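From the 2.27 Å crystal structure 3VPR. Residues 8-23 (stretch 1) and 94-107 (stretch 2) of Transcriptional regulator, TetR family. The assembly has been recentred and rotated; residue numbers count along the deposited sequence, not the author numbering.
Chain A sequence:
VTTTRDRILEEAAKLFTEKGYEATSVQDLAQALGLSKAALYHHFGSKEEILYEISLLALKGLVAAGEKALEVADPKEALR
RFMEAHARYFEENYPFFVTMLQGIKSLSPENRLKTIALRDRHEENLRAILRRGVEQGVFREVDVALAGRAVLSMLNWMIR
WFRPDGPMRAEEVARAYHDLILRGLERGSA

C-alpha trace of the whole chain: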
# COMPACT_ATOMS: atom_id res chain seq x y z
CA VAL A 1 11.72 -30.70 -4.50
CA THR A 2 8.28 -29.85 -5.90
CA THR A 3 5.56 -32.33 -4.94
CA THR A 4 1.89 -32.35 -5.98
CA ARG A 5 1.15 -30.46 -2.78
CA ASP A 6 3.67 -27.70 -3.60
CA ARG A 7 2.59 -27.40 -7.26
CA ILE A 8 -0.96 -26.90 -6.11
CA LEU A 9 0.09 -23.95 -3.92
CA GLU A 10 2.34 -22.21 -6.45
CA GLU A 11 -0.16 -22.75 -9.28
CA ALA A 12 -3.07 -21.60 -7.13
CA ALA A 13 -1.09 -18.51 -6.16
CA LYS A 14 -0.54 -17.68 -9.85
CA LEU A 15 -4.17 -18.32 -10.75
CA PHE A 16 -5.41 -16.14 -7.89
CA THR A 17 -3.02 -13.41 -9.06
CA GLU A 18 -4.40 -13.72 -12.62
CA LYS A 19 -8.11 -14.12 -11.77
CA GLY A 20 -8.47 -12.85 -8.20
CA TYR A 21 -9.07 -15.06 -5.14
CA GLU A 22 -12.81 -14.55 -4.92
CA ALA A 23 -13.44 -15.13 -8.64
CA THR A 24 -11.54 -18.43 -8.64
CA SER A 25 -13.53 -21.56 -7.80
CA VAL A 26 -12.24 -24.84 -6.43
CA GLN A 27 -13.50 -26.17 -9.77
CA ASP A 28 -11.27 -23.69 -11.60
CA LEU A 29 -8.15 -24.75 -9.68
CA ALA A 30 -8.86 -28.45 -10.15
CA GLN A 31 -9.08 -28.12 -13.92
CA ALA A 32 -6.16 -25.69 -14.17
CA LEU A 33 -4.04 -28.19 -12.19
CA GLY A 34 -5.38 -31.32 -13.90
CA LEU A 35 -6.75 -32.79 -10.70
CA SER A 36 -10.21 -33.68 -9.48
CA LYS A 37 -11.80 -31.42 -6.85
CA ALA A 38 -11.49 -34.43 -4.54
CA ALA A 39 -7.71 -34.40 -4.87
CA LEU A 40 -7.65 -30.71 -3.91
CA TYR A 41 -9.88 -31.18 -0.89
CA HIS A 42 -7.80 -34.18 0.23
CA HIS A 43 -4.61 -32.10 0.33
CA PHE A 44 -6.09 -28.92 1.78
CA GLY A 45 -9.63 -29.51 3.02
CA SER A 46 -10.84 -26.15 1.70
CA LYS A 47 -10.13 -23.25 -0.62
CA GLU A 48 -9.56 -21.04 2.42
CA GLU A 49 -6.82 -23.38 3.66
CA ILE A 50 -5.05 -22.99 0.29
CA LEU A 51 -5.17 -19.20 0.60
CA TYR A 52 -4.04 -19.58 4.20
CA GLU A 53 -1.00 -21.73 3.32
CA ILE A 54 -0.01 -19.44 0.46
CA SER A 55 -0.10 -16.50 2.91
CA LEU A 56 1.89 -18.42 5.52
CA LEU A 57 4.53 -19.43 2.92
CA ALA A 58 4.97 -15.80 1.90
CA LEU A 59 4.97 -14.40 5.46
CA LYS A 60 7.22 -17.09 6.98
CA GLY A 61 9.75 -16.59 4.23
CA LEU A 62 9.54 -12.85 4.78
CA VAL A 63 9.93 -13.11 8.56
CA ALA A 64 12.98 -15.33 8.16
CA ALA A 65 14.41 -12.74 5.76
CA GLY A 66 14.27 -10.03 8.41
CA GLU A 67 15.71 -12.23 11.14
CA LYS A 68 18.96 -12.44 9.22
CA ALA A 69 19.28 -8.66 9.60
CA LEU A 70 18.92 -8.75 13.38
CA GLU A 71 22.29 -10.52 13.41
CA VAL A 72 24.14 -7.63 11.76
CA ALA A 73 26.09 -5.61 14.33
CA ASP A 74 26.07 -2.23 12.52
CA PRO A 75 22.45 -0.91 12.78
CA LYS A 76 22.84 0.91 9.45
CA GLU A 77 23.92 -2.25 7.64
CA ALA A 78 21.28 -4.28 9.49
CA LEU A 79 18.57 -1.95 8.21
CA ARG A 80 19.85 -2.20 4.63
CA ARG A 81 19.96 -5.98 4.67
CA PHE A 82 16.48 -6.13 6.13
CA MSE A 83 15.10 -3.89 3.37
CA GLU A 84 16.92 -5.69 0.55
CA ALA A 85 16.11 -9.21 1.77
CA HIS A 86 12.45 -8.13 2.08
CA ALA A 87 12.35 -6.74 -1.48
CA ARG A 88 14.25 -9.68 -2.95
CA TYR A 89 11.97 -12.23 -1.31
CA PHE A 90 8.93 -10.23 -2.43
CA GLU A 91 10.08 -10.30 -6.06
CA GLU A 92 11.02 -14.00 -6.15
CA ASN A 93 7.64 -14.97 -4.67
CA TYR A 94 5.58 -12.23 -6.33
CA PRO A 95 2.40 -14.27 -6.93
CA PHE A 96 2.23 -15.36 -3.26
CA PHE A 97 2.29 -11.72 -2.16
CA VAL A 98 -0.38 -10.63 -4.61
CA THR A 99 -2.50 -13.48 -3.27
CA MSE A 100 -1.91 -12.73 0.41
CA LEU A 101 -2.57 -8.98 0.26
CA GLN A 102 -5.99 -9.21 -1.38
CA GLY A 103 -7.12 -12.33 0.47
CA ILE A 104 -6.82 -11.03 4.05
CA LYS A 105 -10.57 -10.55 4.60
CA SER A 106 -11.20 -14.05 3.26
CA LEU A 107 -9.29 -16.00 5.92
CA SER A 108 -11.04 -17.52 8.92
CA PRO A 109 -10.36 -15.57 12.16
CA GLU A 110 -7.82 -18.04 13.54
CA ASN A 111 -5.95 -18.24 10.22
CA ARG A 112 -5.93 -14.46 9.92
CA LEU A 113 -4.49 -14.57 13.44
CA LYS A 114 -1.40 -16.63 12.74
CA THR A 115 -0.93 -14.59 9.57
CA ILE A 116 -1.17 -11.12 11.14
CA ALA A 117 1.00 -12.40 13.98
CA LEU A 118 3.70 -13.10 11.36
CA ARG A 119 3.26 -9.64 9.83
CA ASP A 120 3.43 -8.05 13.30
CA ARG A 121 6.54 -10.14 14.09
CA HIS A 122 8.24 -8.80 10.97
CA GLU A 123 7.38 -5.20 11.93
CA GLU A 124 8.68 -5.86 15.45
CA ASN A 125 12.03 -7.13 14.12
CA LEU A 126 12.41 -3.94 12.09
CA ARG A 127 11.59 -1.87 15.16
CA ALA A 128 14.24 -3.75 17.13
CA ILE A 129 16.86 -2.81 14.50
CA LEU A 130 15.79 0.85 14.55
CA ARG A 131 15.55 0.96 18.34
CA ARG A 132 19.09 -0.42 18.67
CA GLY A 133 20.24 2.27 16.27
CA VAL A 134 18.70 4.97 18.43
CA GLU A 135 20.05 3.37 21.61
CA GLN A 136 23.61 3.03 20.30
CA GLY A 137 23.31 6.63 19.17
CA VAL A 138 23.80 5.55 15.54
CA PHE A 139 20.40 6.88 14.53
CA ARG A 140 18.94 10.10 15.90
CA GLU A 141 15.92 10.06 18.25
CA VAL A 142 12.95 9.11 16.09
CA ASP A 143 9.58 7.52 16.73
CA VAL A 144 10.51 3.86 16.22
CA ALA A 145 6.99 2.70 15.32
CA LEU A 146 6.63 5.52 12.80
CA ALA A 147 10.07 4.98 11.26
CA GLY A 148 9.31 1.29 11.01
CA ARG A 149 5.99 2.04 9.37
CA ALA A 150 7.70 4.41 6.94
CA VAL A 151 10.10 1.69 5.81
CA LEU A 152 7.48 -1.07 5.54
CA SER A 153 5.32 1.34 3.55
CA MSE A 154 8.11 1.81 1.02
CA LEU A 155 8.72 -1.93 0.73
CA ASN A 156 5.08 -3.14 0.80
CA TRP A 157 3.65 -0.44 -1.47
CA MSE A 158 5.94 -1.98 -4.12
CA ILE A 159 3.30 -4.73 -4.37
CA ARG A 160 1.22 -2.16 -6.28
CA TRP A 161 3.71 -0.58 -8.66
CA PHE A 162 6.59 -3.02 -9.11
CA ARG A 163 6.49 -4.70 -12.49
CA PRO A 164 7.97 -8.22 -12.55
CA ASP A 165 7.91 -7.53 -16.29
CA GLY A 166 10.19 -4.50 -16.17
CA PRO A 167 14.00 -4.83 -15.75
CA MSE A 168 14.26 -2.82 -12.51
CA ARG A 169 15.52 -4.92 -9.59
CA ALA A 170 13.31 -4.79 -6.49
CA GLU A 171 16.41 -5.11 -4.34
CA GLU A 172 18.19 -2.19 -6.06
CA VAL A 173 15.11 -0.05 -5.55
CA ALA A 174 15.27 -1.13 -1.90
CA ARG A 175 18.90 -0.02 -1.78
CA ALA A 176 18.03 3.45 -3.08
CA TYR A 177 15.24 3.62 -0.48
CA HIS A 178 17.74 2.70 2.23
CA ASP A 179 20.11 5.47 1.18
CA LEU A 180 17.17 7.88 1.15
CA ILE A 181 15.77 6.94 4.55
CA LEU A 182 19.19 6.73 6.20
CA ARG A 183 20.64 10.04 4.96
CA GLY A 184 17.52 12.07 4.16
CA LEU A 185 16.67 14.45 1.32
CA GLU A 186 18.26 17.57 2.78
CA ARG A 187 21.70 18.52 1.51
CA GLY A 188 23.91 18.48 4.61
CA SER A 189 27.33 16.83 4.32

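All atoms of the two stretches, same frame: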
# COMPACT_ATOMS: atom_id res chain seq x y z
N ILE A 8 0.37 -27.42 -6.31
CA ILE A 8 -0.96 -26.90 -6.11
C ILE A 8 -0.88 -25.49 -5.52
O ILE A 8 -1.62 -24.60 -5.95
CB ILE A 8 -1.78 -27.81 -5.18
CG1 ILE A 8 -1.97 -29.19 -5.84
CG2 ILE A 8 -3.13 -27.17 -4.87
CD1 ILE A 8 -2.74 -30.21 -5.00
N LEU A 9 0.02 -25.27 -4.56
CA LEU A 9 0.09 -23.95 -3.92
C LEU A 9 0.67 -22.86 -4.83
O LEU A 9 0.14 -21.76 -4.87
CB LEU A 9 0.88 -24.00 -2.61
CG LEU A 9 0.21 -24.85 -1.53
CD1 LEU A 9 1.05 -24.82 -0.26
CD2 LEU A 9 -1.19 -24.32 -1.25
N GLU A 10 1.74 -23.18 -5.55
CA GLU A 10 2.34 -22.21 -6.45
C GLU A 10 1.40 -21.89 -7.62
O GLU A 10 1.26 -20.74 -8.02
CB GLU A 10 3.68 -22.73 -7.00
CG GLU A 10 4.26 -21.85 -8.11
CD GLU A 10 5.75 -22.03 -8.30
OE1 GLU A 10 6.22 -23.18 -8.28
OE2 GLU A 10 6.46 -21.01 -8.48
N GLU A 11 0.76 -22.92 -8.16
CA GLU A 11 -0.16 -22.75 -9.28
C GLU A 11 -1.41 -22.00 -8.86
O GLU A 11 -1.95 -21.21 -9.64
CB GLU A 11 -0.56 -24.10 -9.87
CG GLU A 11 0.58 -24.81 -10.61
CD GLU A 11 1.09 -24.01 -11.79
OE1 GLU A 11 0.30 -23.75 -12.73
OE2 GLU A 11 2.29 -23.63 -11.79
N ALA A 12 -1.89 -22.27 -7.66
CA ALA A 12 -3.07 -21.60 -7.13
C ALA A 12 -2.70 -20.13 -6.96
O ALA A 12 -3.44 -19.24 -7.38
CB ALA A 12 -3.47 -22.19 -5.79
N ALA A 13 -1.54 -19.88 -6.36
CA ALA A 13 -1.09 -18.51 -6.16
C ALA A 13 -1.07 -17.74 -7.48
O ALA A 13 -1.51 -16.59 -7.53
CB ALA A 13 0.29 -18.50 -5.51
N LYS A 14 -0.57 -18.36 -8.55
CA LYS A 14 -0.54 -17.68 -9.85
C LYS A 14 -1.95 -17.45 -10.38
O LYS A 14 -2.26 -16.38 -10.89
CB LYS A 14 0.23 -18.49 -10.88
CG LYS A 14 1.71 -18.59 -10.61
CD LYS A 14 2.38 -19.41 -11.71
CE LYS A 14 3.85 -19.66 -11.41
NZ LYS A 14 4.50 -20.46 -12.48
N LEU A 15 -2.81 -18.45 -10.25
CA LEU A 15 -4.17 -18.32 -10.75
C LEU A 15 -4.93 -17.22 -10.00
O LEU A 15 -5.65 -16.44 -10.61
CB LEU A 15 -4.91 -19.66 -10.65
CG LEU A 15 -6.35 -19.61 -11.15
CD1 LEU A 15 -6.36 -19.15 -12.61
CD2 LEU A 15 -6.99 -20.97 -11.02
N PHE A 16 -4.75 -17.16 -8.69
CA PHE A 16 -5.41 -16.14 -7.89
C PHE A 16 -4.89 -14.76 -8.30
O PHE A 16 -5.64 -13.79 -8.30
CB PHE A 16 -5.15 -16.34 -6.39
CG PHE A 16 -5.79 -17.56 -5.81
CD1 PHE A 16 -6.99 -18.04 -6.32
CD2 PHE A 16 -5.21 -18.21 -4.72
CE1 PHE A 16 -7.61 -19.16 -5.74
CE2 PHE A 16 -5.82 -19.32 -4.14
CZ PHE A 16 -7.02 -19.80 -4.65
N THR A 17 -3.61 -14.67 -8.63
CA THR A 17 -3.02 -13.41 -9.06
C THR A 17 -3.60 -12.99 -10.42
O THR A 17 -3.82 -11.81 -10.67
CB THR A 17 -1.48 -13.53 -9.18
OG1 THR A 17 -0.92 -13.72 -7.87
CG2 THR A 17 -0.88 -12.28 -9.82
N GLU A 18 -3.86 -13.97 -11.28
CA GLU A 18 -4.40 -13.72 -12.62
C GLU A 18 -5.91 -13.48 -12.65
O GLU A 18 -6.39 -12.65 -13.41
CB GLU A 18 -4.06 -14.91 -13.54
CG GLU A 18 -2.56 -15.12 -13.84
CD GLU A 18 -2.23 -16.54 -14.34
OE1 GLU A 18 -1.06 -16.80 -14.69
OE2 GLU A 18 -3.14 -17.40 -14.38
N LYS A 19 -6.65 -14.22 -11.82
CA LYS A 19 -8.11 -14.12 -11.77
C LYS A 19 -8.70 -13.46 -10.52
O LYS A 19 -9.85 -13.02 -10.55
CB LYS A 19 -8.76 -15.50 -11.85
CG LYS A 19 -8.59 -16.26 -13.12
CD LYS A 19 -9.57 -17.43 -13.12
CE LYS A 19 -11.01 -16.92 -13.03
NZ LYS A 19 -12.04 -18.00 -13.01
N GLY A 20 -7.95 -13.42 -9.43
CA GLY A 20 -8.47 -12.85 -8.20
C GLY A 20 -8.92 -14.02 -7.34
O GLY A 20 -9.48 -14.98 -7.87
N TYR A 21 -8.70 -13.96 -6.03
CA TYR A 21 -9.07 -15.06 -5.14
C TYR A 21 -10.55 -15.40 -5.15
O TYR A 21 -10.93 -16.57 -5.27
CB TYR A 21 -8.66 -14.75 -3.69
CG TYR A 21 -9.13 -15.81 -2.71
CD1 TYR A 21 -8.45 -17.01 -2.57
CD2 TYR A 21 -10.30 -15.61 -1.95
CE1 TYR A 21 -8.91 -18.01 -1.70
CE2 TYR A 21 -10.76 -16.60 -1.08
CZ TYR A 21 -10.06 -17.80 -0.97
OH TYR A 21 -10.52 -18.80 -0.13
N GLU A 22 -11.37 -14.38 -4.97
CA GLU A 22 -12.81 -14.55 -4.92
C GLU A 22 -13.41 -15.12 -6.20
O GLU A 22 -14.30 -15.98 -6.15
CB GLU A 22 -13.47 -13.22 -4.58
CG GLU A 22 -13.35 -12.85 -3.11
CD GLU A 22 -13.99 -13.90 -2.22
OE1 GLU A 22 -15.13 -14.30 -2.52
OE2 GLU A 22 -13.36 -14.32 -1.23
N ALA A 23 -12.92 -14.67 -7.35
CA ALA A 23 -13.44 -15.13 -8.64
C ALA A 23 -12.90 -16.48 -9.10
O ALA A 23 -13.22 -16.93 -10.20
CB ALA A 23 -13.19 -14.09 -9.71
N TYR A 94 6.59 -13.22 -5.96
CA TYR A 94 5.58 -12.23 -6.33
C TYR A 94 4.12 -12.71 -6.26
O TYR A 94 3.29 -12.10 -5.58
CB TYR A 94 5.88 -11.69 -7.72
CG TYR A 94 4.94 -10.61 -8.18
CD1 TYR A 94 5.07 -9.31 -7.71
CD2 TYR A 94 3.91 -10.89 -9.08
CE1 TYR A 94 4.21 -8.31 -8.13
CE2 TYR A 94 3.04 -9.90 -9.50
CZ TYR A 94 3.19 -8.61 -9.02
OH TYR A 94 2.33 -7.61 -9.43
N PRO A 95 3.79 -13.80 -6.97
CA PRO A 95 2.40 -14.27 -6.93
C PRO A 95 1.84 -14.59 -5.53
O PRO A 95 0.65 -14.41 -5.29
CB PRO A 95 2.40 -15.48 -7.87
CG PRO A 95 3.85 -15.89 -7.96
CD PRO A 95 4.60 -14.61 -7.90
N PHE A 96 2.69 -15.06 -4.62
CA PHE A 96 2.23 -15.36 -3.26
C PHE A 96 1.84 -14.08 -2.52
O PHE A 96 0.91 -14.08 -1.71
CB PHE A 96 3.33 -16.07 -2.46
CG PHE A 96 3.57 -17.48 -2.88
CD1 PHE A 96 4.39 -17.77 -3.97
CD2 PHE A 96 2.97 -18.53 -2.20
CE1 PHE A 96 4.61 -19.09 -4.36
CE2 PHE A 96 3.19 -19.86 -2.58
CZ PHE A 96 4.01 -20.14 -3.66
N PHE A 97 2.56 -13.00 -2.80
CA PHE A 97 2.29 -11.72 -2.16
C PHE A 97 1.03 -11.08 -2.70
O PHE A 97 0.24 -10.52 -1.94
CB PHE A 97 3.49 -10.79 -2.33
CG PHE A 97 4.59 -11.07 -1.35
CD1 PHE A 97 4.61 -10.45 -0.11
CD2 PHE A 97 5.56 -12.02 -1.63
CE1 PHE A 97 5.58 -10.77 0.84
CE2 PHE A 97 6.53 -12.35 -0.69
CZ PHE A 97 6.54 -11.72 0.54
N VAL A 98 0.82 -11.18 -4.01
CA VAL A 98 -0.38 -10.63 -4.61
C VAL A 98 -1.58 -11.38 -4.05
O VAL A 98 -2.64 -10.81 -3.81
CB VAL A 98 -0.34 -10.76 -6.15
CG1 VAL A 98 -1.69 -10.32 -6.74
CG2 VAL A 98 0.79 -9.91 -6.71
N THR A 99 -1.41 -12.68 -3.80
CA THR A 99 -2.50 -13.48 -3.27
C THR A 99 -2.80 -13.11 -1.82
O THR A 99 -3.96 -12.86 -1.47
CB THR A 99 -2.16 -14.99 -3.33
OG1 THR A 99 -2.02 -15.41 -4.69
CG2 THR A 99 -3.27 -15.81 -2.67
N MSE A 100 -1.76 -13.06 -1.00
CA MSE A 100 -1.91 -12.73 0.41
C MSE A 100 -2.55 -11.37 0.71
O MSE A 100 -3.47 -11.27 1.53
CB MSE A 100 -0.54 -12.77 1.10
CG MSE A 100 -0.60 -12.17 2.48
SE MSE A 100 1.04 -11.34 3.00
CE MSE A 100 0.98 -9.81 1.82
N LEU A 101 -2.06 -10.33 0.05
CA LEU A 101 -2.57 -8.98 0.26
C LEU A 101 -4.08 -8.86 0.07
O LEU A 101 -4.79 -8.40 0.97
CB LEU A 101 -1.86 -8.00 -0.69
CG LEU A 101 -2.11 -6.51 -0.44
CD1 LEU A 101 -1.58 -6.16 0.94
CD2 LEU A 101 -1.40 -5.67 -1.50
N GLN A 102 -4.56 -9.30 -1.08
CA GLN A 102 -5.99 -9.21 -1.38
C GLN A 102 -6.86 -10.15 -0.55
O GLN A 102 -7.97 -9.78 -0.15
CB GLN A 102 -6.22 -9.49 -2.87
CG GLN A 102 -5.98 -10.94 -3.28
CD GLN A 102 -6.30 -11.21 -4.75
OE1 GLN A 102 -7.42 -10.96 -5.21
NE2 GLN A 102 -5.33 -11.73 -5.48
N GLY A 103 -6.35 -11.34 -0.27
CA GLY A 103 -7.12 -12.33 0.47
C GLY A 103 -7.39 -12.14 1.95
O GLY A 103 -8.28 -12.80 2.48
N ILE A 104 -6.66 -11.25 2.61
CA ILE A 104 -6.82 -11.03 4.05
C ILE A 104 -8.24 -11.20 4.62
O ILE A 104 -8.44 -12.00 5.54
CB ILE A 104 -6.29 -9.63 4.47
CG1 ILE A 104 -6.37 -9.48 5.99
CG2 ILE A 104 -7.09 -8.53 3.78
CD1 ILE A 104 -5.48 -10.44 6.76
N LYS A 105 -9.21 -10.47 4.09
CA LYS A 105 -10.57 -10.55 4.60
C LYS A 105 -11.22 -11.92 4.42
O LYS A 105 -12.22 -12.24 5.07
CB LYS A 105 -11.45 -9.49 3.92
CG LYS A 105 -11.43 -9.54 2.40
CD LYS A 105 -12.51 -8.65 1.80
CE LYS A 105 -12.32 -8.48 0.30
NZ LYS A 105 -11.01 -7.84 -0.02
N SER A 106 -10.65 -12.74 3.54
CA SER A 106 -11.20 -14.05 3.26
C SER A 106 -10.80 -15.16 4.23
O SER A 106 -11.47 -16.19 4.30
CB SER A 106 -10.85 -14.47 1.83
OG SER A 106 -11.47 -13.62 0.88
N LEU A 107 -9.72 -14.97 4.97
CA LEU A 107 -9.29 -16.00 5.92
C LEU A 107 -10.23 -16.14 7.11
O LEU A 107 -10.96 -15.20 7.44
CB LEU A 107 -7.90 -15.68 6.45
CG LEU A 107 -6.74 -15.72 5.46
CD1 LEU A 107 -5.48 -15.25 6.16
CD2 LEU A 107 -6.56 -17.13 4.91

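Two helices, 8-19 and 94-103, cross at 62° with their axes 8.1 Å apart at closest approach. That is a close packing: Ala13, Pro95, Thr17 and Thr99 lie close to the crossing, and the ring of Phe96 is fitted beside them. The contact buries 641 Å², both sides summed, and it continues past the ends of both helices.

It opens at Leu9 and Glu10, which meet the far part of the Phe96 ring. Leu9 offers its carbonyl, with O 4.3 Å from Phe96 CE2, and Glu10 brings its CA to 3.9 Å from Phe96 CZ. The CA-to-CB bond of Phe96 points away from stretch 1, yet with chi1 in the m well the ring returns to it. A long aromatic side chain can thus serve a contact from a position that does not face it.

Ala13 is what the ring returns to, and both residues are buried. Its CB sits 4.2 Å from the centroid of the Phe96 ring, 5° off the ring normal, a CH-pi contact squarely over one face. The same methyl lies 4.4 Å from Pro95 CB, so the smallest side chain with a CB is enough here, where the CA atoms of Ala13 and Phe96 are only 5.4 Å apart. The CA-to-CB bond of Lys14 points away, but its aliphatic base still flanks the proline, CG lying 4.2 Å from Pro95 CB, while its amine makes a long salt bridge within its own helix, NZ to Glu11 OE2 at 3.9 Å.

Phe16, buried like Thr99, starts toward stretch 2 and then leads its ring away; its CB lies 3.7 Å from Thr99 OG1, and Phe16 CD2 still touches Thr99 CG2 at 3.7 Å. Thr17, one residue on, has the largest area covered by the other stretch. The rule at this point is a matched pair of threonines, both with chi1 in the m well and each satisfying its hydroxyl on its own helix: Thr17 OG1 donates to Ala13 O at 2.9 Å, and Thr99 OG1 donates to Pro95 O at 2.9 Å. Thr17 OG1 and Thr99 OG1 lie 3.8 Å apart. Each also comes within 3.1 Å of the other helix's carbonyl, Thr17 OG1 to Pro95 O and Thr99 OG1 to Ala13 O, but the angles are poor and neither approach is a hydrogen bond. Threonine suits this place because it settles its polar group locally and packs closely without needing a partner across the gap.

Gly20 follows the helix with positive phi (99°); at these backbone angles a CB would be jammed against the preceding carbonyl O, which by itself calls for glycine. The turn presents the next amide to stretch 2: Tyr21 N donates a weak hydrogen bond to Gln102 OE1 at 3.4 Å, while Gln102 NE2 donates to Val98 O at 3.3 Å. The buried Tyr21 ring then reaches Ser106, CE2 to CB at 3.6 Å. Last, Glu22 starts sideways and curls inward, and Ser106 OG donates to its OE2 at 2.9 Å. The two hydrogen bonds across the stretches both come after Lys19, where stretch 1 has left its helix; before that the stretches are held by packing.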